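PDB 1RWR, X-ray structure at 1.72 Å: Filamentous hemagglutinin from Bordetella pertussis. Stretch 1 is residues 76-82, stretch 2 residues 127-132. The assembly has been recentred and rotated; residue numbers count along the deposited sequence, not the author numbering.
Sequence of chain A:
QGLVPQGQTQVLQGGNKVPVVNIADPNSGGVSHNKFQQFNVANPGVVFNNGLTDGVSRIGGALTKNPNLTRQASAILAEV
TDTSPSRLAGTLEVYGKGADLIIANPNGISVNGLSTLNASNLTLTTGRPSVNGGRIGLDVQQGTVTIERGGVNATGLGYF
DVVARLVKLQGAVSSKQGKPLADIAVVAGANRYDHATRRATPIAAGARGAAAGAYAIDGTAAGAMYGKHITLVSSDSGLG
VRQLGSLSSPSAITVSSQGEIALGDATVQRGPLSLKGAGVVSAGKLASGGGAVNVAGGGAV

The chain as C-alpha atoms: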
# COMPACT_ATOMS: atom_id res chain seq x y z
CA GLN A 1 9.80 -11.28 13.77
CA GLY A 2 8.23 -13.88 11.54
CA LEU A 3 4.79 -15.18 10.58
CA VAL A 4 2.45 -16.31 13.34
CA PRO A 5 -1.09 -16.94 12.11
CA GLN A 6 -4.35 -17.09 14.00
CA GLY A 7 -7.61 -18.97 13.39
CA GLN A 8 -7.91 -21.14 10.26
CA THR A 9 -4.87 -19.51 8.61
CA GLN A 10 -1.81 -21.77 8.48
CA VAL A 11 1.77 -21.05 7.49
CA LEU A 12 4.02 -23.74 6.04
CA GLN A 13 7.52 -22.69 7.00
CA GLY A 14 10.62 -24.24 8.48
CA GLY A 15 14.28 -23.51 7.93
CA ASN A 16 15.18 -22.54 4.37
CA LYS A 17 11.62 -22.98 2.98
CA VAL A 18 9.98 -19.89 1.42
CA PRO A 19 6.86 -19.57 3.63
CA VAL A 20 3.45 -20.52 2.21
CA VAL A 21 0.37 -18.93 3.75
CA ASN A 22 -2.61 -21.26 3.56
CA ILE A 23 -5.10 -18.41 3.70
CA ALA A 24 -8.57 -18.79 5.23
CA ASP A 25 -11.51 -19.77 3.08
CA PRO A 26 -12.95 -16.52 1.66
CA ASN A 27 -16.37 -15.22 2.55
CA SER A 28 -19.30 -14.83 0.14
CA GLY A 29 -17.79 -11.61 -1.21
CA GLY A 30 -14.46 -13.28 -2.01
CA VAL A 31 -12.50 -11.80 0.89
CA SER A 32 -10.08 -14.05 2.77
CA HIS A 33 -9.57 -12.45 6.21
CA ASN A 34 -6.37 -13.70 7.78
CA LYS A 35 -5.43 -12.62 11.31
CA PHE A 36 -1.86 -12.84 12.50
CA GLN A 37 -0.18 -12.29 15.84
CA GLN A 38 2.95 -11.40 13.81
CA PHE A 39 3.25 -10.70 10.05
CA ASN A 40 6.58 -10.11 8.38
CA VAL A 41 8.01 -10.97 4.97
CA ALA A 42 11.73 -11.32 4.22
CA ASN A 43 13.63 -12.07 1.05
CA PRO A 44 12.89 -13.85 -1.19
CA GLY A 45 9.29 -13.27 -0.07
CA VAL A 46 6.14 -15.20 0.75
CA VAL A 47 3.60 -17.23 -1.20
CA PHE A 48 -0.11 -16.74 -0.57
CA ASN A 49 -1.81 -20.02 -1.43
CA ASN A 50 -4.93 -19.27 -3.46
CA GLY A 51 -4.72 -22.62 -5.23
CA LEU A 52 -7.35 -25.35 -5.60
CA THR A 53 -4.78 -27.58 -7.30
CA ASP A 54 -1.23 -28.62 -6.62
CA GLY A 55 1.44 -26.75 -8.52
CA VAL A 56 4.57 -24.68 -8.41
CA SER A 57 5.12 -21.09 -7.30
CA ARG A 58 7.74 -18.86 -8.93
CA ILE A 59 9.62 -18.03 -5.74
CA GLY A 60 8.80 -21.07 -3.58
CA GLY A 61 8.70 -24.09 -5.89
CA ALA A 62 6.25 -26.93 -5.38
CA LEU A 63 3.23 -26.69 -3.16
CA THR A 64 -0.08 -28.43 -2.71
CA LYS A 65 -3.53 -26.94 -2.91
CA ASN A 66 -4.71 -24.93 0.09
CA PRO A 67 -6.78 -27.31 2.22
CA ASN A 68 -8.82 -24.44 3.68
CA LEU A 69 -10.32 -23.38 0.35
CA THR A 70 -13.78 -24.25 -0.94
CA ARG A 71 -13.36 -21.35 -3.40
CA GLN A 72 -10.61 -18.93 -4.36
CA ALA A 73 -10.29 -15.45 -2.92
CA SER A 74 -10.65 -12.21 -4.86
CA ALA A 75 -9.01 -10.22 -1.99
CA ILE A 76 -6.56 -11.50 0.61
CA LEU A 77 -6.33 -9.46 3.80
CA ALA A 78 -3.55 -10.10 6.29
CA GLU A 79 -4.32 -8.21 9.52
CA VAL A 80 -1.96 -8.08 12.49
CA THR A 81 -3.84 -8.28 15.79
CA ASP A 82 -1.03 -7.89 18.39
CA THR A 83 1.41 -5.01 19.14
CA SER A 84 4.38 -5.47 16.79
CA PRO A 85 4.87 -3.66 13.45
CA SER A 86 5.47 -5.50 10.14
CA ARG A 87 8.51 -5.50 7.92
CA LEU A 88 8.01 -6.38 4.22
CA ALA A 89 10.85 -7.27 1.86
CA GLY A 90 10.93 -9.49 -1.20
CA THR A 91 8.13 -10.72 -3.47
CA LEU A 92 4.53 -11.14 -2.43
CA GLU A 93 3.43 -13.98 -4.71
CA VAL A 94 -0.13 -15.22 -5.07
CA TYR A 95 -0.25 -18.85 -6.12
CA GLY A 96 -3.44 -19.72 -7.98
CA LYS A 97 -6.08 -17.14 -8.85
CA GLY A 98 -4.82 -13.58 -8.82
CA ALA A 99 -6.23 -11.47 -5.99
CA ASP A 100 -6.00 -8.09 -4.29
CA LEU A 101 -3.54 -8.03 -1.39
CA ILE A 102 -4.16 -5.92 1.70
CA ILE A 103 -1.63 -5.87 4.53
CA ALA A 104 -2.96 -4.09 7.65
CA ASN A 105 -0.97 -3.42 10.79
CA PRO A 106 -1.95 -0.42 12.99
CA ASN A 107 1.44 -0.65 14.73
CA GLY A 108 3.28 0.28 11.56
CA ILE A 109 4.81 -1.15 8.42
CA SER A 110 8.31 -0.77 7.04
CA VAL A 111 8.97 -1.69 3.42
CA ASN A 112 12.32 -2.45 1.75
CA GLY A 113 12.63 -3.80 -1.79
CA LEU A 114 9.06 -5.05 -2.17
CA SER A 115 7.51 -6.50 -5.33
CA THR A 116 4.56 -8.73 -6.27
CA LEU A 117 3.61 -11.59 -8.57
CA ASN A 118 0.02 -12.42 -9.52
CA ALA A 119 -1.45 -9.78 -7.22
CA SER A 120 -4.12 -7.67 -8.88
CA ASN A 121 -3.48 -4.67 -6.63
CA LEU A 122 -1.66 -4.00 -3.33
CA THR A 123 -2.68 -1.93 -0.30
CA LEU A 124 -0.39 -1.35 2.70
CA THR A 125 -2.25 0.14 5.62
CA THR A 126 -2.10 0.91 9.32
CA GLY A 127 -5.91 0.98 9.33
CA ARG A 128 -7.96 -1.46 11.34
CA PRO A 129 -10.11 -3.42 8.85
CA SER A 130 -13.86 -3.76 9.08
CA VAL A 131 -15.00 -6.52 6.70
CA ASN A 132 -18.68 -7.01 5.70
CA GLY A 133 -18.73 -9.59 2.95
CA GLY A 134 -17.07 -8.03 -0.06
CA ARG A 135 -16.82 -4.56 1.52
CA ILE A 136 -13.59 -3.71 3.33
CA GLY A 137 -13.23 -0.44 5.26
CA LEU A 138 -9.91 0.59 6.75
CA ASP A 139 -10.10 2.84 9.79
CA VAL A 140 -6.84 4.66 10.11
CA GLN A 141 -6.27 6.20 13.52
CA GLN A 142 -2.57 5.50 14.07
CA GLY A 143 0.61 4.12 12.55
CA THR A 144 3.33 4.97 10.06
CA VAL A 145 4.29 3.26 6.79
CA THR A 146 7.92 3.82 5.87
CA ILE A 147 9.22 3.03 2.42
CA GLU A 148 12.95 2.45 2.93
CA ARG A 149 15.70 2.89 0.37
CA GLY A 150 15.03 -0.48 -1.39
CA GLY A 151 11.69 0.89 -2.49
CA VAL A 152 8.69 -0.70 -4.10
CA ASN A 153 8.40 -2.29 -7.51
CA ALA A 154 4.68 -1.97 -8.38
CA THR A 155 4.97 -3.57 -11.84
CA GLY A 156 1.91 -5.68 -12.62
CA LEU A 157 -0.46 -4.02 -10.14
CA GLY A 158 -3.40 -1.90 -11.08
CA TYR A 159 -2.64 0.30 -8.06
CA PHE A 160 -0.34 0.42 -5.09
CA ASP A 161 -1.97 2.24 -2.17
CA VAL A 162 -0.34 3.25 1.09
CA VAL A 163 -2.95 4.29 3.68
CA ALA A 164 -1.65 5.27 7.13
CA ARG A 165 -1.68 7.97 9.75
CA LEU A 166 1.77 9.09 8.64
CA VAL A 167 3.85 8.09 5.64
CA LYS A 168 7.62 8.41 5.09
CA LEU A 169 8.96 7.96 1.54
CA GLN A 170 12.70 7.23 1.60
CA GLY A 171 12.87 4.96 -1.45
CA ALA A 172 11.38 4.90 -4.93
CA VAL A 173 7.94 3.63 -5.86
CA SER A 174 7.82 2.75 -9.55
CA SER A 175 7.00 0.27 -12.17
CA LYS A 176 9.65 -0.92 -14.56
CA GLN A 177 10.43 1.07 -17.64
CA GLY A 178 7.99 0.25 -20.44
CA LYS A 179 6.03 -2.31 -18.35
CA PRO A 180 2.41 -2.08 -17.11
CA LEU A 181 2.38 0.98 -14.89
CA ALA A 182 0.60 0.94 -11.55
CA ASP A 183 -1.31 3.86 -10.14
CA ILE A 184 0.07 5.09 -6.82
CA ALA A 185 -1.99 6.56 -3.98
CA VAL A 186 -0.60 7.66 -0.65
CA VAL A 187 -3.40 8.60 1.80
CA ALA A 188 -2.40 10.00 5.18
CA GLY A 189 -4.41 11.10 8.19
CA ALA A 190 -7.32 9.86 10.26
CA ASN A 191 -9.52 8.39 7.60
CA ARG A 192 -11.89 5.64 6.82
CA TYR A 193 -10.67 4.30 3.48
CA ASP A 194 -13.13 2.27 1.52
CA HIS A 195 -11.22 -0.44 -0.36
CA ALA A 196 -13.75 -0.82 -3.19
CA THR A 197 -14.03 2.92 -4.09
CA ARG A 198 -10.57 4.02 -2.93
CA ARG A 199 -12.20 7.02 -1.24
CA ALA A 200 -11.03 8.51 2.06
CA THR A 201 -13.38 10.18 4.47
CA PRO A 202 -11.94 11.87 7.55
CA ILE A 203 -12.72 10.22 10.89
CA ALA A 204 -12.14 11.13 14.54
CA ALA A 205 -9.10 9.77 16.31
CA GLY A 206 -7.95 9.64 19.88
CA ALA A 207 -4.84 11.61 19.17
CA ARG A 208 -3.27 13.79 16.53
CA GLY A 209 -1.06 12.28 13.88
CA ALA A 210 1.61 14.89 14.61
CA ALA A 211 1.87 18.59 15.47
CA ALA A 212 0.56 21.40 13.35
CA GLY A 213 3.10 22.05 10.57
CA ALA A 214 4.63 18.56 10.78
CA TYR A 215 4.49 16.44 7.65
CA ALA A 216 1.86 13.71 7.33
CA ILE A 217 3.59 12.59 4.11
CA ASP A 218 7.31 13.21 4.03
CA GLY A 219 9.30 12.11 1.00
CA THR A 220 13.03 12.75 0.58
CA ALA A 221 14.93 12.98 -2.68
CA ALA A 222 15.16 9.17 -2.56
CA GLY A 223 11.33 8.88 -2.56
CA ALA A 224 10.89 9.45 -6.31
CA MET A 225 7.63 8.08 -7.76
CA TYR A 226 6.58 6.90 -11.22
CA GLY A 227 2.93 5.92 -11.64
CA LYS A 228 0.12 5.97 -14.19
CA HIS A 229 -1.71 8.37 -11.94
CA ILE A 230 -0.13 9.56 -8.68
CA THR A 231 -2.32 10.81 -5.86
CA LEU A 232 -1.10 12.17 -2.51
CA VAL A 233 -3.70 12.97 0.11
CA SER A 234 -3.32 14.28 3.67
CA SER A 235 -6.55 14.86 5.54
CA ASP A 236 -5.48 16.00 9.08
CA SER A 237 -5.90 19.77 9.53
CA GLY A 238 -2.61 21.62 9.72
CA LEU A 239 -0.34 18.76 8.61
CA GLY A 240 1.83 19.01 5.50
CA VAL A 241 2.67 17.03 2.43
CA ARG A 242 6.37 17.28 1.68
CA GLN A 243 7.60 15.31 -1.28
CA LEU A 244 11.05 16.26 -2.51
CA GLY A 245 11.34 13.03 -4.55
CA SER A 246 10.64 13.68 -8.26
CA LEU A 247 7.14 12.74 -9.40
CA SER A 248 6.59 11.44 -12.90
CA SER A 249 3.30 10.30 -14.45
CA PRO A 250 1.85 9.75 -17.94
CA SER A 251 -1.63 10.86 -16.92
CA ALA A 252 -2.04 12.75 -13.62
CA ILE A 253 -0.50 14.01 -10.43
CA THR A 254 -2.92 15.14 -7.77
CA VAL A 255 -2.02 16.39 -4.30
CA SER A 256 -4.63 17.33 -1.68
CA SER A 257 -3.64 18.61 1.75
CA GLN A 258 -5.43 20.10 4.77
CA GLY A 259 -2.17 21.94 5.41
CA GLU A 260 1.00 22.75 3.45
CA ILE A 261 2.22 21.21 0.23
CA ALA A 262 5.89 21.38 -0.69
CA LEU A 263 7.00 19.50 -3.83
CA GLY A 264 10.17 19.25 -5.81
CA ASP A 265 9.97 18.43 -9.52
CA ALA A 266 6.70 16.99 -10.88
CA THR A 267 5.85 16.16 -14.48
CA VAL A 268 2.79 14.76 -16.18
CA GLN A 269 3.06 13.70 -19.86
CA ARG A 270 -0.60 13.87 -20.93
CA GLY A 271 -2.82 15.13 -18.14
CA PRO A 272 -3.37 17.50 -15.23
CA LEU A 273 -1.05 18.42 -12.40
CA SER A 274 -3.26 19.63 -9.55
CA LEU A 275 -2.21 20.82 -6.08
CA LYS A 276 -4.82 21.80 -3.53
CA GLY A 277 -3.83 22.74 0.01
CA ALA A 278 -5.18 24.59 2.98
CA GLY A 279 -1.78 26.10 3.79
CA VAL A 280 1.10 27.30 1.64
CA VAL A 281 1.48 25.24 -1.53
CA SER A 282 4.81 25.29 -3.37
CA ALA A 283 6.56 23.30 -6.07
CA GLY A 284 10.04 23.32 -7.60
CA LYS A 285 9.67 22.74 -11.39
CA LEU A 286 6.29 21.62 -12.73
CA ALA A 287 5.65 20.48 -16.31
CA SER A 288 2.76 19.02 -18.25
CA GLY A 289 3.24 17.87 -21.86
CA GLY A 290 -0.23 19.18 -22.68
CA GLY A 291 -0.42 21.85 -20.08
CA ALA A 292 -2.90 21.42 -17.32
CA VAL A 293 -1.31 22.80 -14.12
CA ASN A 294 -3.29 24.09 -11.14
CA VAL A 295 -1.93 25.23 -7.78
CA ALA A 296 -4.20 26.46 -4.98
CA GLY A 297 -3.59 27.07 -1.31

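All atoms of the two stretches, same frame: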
# COMPACT_ATOMS: atom_id res chain seq x y z
N ILE A 76 -7.21 -10.83 -0.50
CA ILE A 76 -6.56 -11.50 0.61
C ILE A 76 -6.09 -10.39 1.55
O ILE A 76 -5.26 -9.56 1.18
CB ILE A 76 -5.36 -12.34 0.09
CG1 ILE A 76 -5.83 -13.50 -0.83
CG2 ILE A 76 -4.58 -12.94 1.27
CD1 ILE A 76 -4.74 -14.13 -1.68
N LEU A 77 -6.67 -10.36 2.74
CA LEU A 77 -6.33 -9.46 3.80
C LEU A 77 -5.53 -10.20 4.86
O LEU A 77 -5.96 -11.25 5.35
CB LEU A 77 -7.62 -9.01 4.45
CG LEU A 77 -7.54 -8.17 5.72
CD1 LEU A 77 -6.79 -6.85 5.53
CD2 LEU A 77 -8.98 -7.90 6.16
N ALA A 78 -4.37 -9.66 5.19
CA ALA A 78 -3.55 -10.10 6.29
C ALA A 78 -3.58 -8.96 7.30
O ALA A 78 -3.09 -7.88 6.99
CB ALA A 78 -2.08 -10.34 5.82
N GLU A 79 -4.16 -9.20 8.46
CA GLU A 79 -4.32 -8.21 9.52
C GLU A 79 -3.55 -8.64 10.75
O GLU A 79 -3.75 -9.75 11.22
CB GLU A 79 -5.80 -8.11 9.94
CG GLU A 79 -6.04 -7.09 11.02
CD GLU A 79 -7.43 -7.16 11.66
OE1 GLU A 79 -8.26 -7.95 11.20
OE2 GLU A 79 -7.72 -6.36 12.58
N VAL A 80 -2.67 -7.79 11.25
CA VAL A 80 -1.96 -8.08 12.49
C VAL A 80 -2.80 -7.63 13.67
O VAL A 80 -3.21 -6.47 13.75
CB VAL A 80 -0.58 -7.40 12.52
CG1 VAL A 80 0.07 -7.54 13.92
CG2 VAL A 80 0.32 -7.99 11.48
N THR A 81 -3.00 -8.54 14.63
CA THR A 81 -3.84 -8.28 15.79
C THR A 81 -3.10 -7.94 17.09
O THR A 81 -3.73 -7.48 18.03
CB THR A 81 -4.70 -9.48 16.09
OG1 THR A 81 -3.83 -10.53 16.52
CG2 THR A 81 -5.36 -9.98 14.90
N ASP A 82 -1.79 -8.15 17.15
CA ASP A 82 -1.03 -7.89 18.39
C ASP A 82 -0.32 -6.55 18.31
O ASP A 82 -0.84 -5.68 17.64
CB ASP A 82 -0.10 -9.03 18.74
CG ASP A 82 -0.05 -9.28 20.24
OD1 ASP A 82 -0.48 -8.37 21.01
OD2 ASP A 82 0.39 -10.35 20.72
N GLY A 127 -4.50 1.02 8.92
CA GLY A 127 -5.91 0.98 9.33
C GLY A 127 -6.35 -0.35 9.90
O GLY A 127 -5.86 -1.43 9.51
N ARG A 128 -7.29 -0.28 10.85
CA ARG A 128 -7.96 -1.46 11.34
C ARG A 128 -9.09 -1.83 10.37
O ARG A 128 -9.97 -1.01 10.12
CB ARG A 128 -8.51 -1.21 12.74
CG ARG A 128 -9.24 -2.34 13.31
CD ARG A 128 -8.35 -3.53 13.57
NE ARG A 128 -7.40 -3.33 14.69
CZ ARG A 128 -6.26 -3.97 14.82
NH1 ARG A 128 -5.85 -4.86 13.87
NH2 ARG A 128 -5.51 -3.74 15.88
N PRO A 129 -9.08 -3.05 9.83
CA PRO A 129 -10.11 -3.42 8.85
C PRO A 129 -11.45 -3.72 9.48
O PRO A 129 -11.48 -4.35 10.52
CB PRO A 129 -9.59 -4.70 8.22
CG PRO A 129 -8.30 -4.99 8.87
CD PRO A 129 -8.11 -4.12 10.03
N SER A 130 -12.50 -3.27 8.83
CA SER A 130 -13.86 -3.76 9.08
C SER A 130 -14.31 -4.44 7.80
O SER A 130 -14.40 -3.78 6.76
CB SER A 130 -14.77 -2.60 9.41
OG SER A 130 -14.54 -2.22 10.76
N VAL A 131 -14.62 -5.73 7.87
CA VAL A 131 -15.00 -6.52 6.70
C VAL A 131 -16.47 -6.98 6.82
O VAL A 131 -16.84 -7.63 7.79
CB VAL A 131 -14.10 -7.75 6.56
CG1 VAL A 131 -14.55 -8.62 5.39
CG2 VAL A 131 -12.63 -7.34 6.42
N ASN A 132 -17.26 -6.63 5.81
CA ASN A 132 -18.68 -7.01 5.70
C ASN A 132 -18.86 -7.60 4.33
O ASN A 132 -19.12 -6.89 3.37
CB ASN A 132 -19.59 -5.77 5.90
CG ASN A 132 -21.09 -6.08 5.72
OD1 ASN A 132 -21.55 -7.13 6.13
ND2 ASN A 132 -21.84 -5.14 5.11
O HOH W 1 -11.04 -6.65 11.58
O HOH W 2 -2.96 -4.75 16.01

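Arg-128, Glu-79 and Pro-129 cover the most surface in this contact, which joins two strands of the same chain and buries 255 Å² in total. The strands 76-80 and 128-132 do not pair through their backbones: their axes come no closer than 8.2 Å and their directions differ by 132°, so the space between them is bridged by side chains. The nearest CA atoms, those of Glu-79 and Pro-129, are 7.5 Å apart.

Arg-128 makes the polar part of the contact. Its CA-to-CB bond points sideways to stretch 1, but chi2 and chi3 both lie in the p well and the end of the side chain comes nearer. There NH1 serves two acceptors. It forms a salt bridge with Glu-79, with NH1 of Arg-128 2.7 Å from OE2 of Glu-79; the associated hydrogen bond is short but bent, with an angle of 134° at the hydrogen. The second hydrogen bond, from NH1 of Arg-128 to the backbone O of Val-80, is longer at 3.1 Å and much straighter at 166°. Both acceptors lie at the edge of the guanidinium, near its plane, where the N-H groups point. The other terminal nitrogen extends the network through a water: NH2 of Arg-128 donates to water 2 over 2.7 Å, and this water in turn donates to the O atoms of Val-80 and Asp-82, at 2.9 and 2.8 Å. The carbonyl of Val-80 thus receives hydrogen bonds from both the arginine and the water.

Glu-79 points toward stretch 2 with chi1 and chi2 both t, an extended conformation that carries its carboxylate across the gap. OE2 meets the arginine and also lies against the proline ring, 3.4 Å from CD of Pro-129. OE1 accepts a hydrogen bond from water 1 at 3.1 Å, and the same water donates to the backbone O of Pro-129 at 2.6 Å. A buried carboxylate is therefore supplied with partners at both oxygens, and OE1 is also hydrogen-bonded elsewhere in the structure.

Pro-129, also directed toward the other strand, links this polar network to an apolar patch. Its CB lies 3.9 Å from CD2 of Leu-77, whose same methyl is 3.7 Å from CG2 of Val-131. Leu-77 and Glu-79 both point toward stretch 2, while the intervening Ala-78 points away; likewise Pro-129 and Val-131 point toward stretch 1 and Ser-130 away. This is the alternation expected of extended strands; Arg-128, next to Pro-129, joins the contact outside it, through the end of a side chain that starts out sideways.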